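Local coordinates for PE family protein PE8 (Mycobacterium tuberculosis, PDB 5XFS) that forms a heterodimer with PPE15 that binds EspG5, and promotes mycobacterial survival inside macrophages by modulating host cytokines and inhibiting late apoptosis, at residues P40-I44 and F60-T65. Numbering follows the deposited sequence.
Sequences PTTAI and FTAYGT
A glycine on one helix lets a second backbone come close, and the PE domain of PE8 offers a compact example. Residues 40-42 belong to a short, weakly bonded helical turn; Ala43 (phi/psi -110/63) turns the chain out of it and Ile44 (-93/117) is extended. Opposite runs regular helix, residues 60-65, with Thr41 over Gly64 (CA-CA 5.2 Å) and Thr42 over Thr61 (CA-CA 4.2 Å). No hydrogen bond crosses, and about 270 Å² is buried.

Phe60 (chi1 m) swings its ring away, but Phe60 CB meets Ile44 CD1 at 3.8 Å. Phe60 O lies 3.1 Å from Thr41 O, two acceptors that cannot bond to each other; Phe60 O is already bonded within the helix to Gly64 N at 3.1 Å. Thr61 (chi1 p) turns OG1 back to Ala58 O, while Thr61 CG2 packs 3.5 Å from Thr42 O and 3.6 Å from Ile44 CD1. At Gly64 a CB would point across the gap and clash with Thr41 O; without one, Gly64 CA sits 4.0 Å from Thr41 O, and Gly64 C is 3.6 Å from Thr42 CG2. Thr42 CG2 also reaches Thr65 N at 3.6 Å. Thr65 N donates to Thr61 O at 3.0 Å, joined by a weak bond from Thr65 OG1 to Thr61 O at 3.2 Å. Thr41 and Thr42, both chi1 p, return their hydroxyls to Ala37 O and Ala38 O respectively.

The contact thus packs helix 38-42, which follows helix 13-36, against long helix 51-87 of the PE helical hairpin, beside PPE15, which packs an apolar side chain on Pro40 and on Thr41.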
loop_
_atom_site.group_PDB
_atom_site.type_symbol
_atom_site.label_atom_id
_atom_site.label_comp_id
_atom_site.label_asym_id
_atom_site.label_seq_id
_atom_site.Cartn_x
_atom_site.Cartn_y
_atom_site.Cartn_z
ATOM N N PRO A 40 0.251 7.541 33.695
ATOM C CA PRO A 40 -0.211 7.785 32.320
ATOM C C PRO A 40 0.848 8.379 31.383
ATOM O O PRO A 40 0.722 8.200 30.169
ATOM C CB PRO A 40 -1.404 8.732 32.504
ATOM C CG PRO A 40 -1.196 9.349 33.847
ATOM C CD PRO A 40 -0.526 8.322 34.678
ATOM N N THR A 41 1.887 9.052 31.871
ATOM C CA THR A 41 2.934 9.546 30.981
ATOM C C THR A 41 4.069 8.551 30.750
ATOM O O THR A 41 4.951 8.831 29.943
ATOM C CB THR A 41 3.523 10.870 31.490
ATOM O OG1 THR A 41 4.082 10.689 32.786
ATOM C CG2 THR A 41 2.476 11.967 31.536
ATOM N N THR A 42 4.063 7.385 31.391
ATOM C CA THR A 42 5.196 6.472 31.278
ATOM C C THR A 42 4.828 5.017 31.001
ATOM O O THR A 42 5.735 4.228 30.712
ATOM C CB THR A 42 6.065 6.522 32.553
ATOM O OG1 THR A 42 5.304 6.088 33.686
ATOM C CG2 THR A 42 6.559 7.938 32.825
ATOM N N ALA A 43 3.547 4.630 31.093
ATOM C CA ALA A 43 3.102 3.305 30.662
ATOM C C ALA A 43 2.258 3.417 29.407
ATOM O O ALA A 43 1.065 3.079 29.420
ATOM C CB ALA A 43 2.293 2.591 31.748
ATOM N N ILE A 44 2.857 3.899 28.324
ATOM C CA ILE A 44 2.157 4.023 27.057
ATOM C C ILE A 44 2.403 2.762 26.247
ATOM O O ILE A 44 3.550 2.454 25.897
ATOM C CB ILE A 44 2.598 5.260 26.277
ATOM C CG1 ILE A 44 2.250 6.522 27.049
ATOM C CG2 ILE A 44 1.913 5.261 24.945
ATOM C CD1 ILE A 44 3.342 7.562 26.998
ATOM N N PHE A 60 7.697 9.116 24.228
ATOM C CA PHE A 60 6.889 9.792 25.242
ATOM C C PHE A 60 7.033 9.155 26.622
ATOM O O PHE A 60 6.792 9.835 27.623
ATOM C CB PHE A 60 5.428 9.828 24.812
ATOM C CG PHE A 60 5.101 10.970 23.888
ATOM C CD1 PHE A 60 5.395 10.907 22.518
ATOM C CD2 PHE A 60 4.478 12.107 24.376
ATOM C CE1 PHE A 60 5.078 11.964 21.669
ATOM C CE2 PHE A 60 4.166 13.168 23.521
ATOM C CZ PHE A 60 4.463 13.092 22.170
ATOM N N THR A 61 7.428 7.873 26.700
ATOM C CA THR A 61 7.708 7.259 27.997
ATOM C C THR A 61 9.114 7.569 28.468
ATOM O O THR A 61 9.330 7.784 29.663
ATOM C CB THR A 61 7.527 5.731 27.978
ATOM O OG1 THR A 61 8.606 5.120 27.254
ATOM C CG2 THR A 61 6.148 5.313 27.439
ATOM N N ALA A 62 10.081 7.586 27.551
ATOM C CA ALA A 62 11.394 8.097 27.916
ATOM C C ALA A 62 11.271 9.528 28.430
ATOM O O ALA A 62 11.932 9.911 29.402
ATOM C CB ALA A 62 12.342 8.011 26.717
ATOM N N TYR A 63 10.371 10.305 27.825
ATOM C CA TYR A 63 10.230 11.709 28.177
ATOM C C TYR A 63 9.567 11.891 29.541
ATOM O O TYR A 63 9.954 12.776 30.310
ATOM C CB TYR A 63 9.439 12.418 27.086
ATOM C CG TYR A 63 9.496 13.914 27.147
ATOM C CD1 TYR A 63 8.405 14.651 27.567
ATOM C CD2 TYR A 63 10.632 14.586 26.769
ATOM C CE1 TYR A 63 8.453 16.012 27.619
ATOM C CE2 TYR A 63 10.691 15.943 26.817
ATOM C CZ TYR A 63 9.602 16.656 27.240
ATOM O OH TYR A 63 9.671 18.028 27.291
ATOM N N GLY A 64 8.550 11.094 29.849
ATOM C CA GLY A 64 7.905 11.225 31.139
ATOM C C GLY A 64 8.772 10.696 32.258
ATOM O O GLY A 64 8.711 11.190 33.389
ATOM N N THR A 65 9.594 9.690 31.955
ATOM C CA THR A 65 10.611 9.222 32.887
ATOM C C THR A 65 11.647 10.307 33.156
ATOM O O THR A 65 11.940 10.625 34.318
ATOM C CB THR A 65 11.270 7.964 32.330
ATOM O OG1 THR A 65 10.413 6.850 32.561
ATOM C CG2 THR A 65 12.594 7.710 32.983
#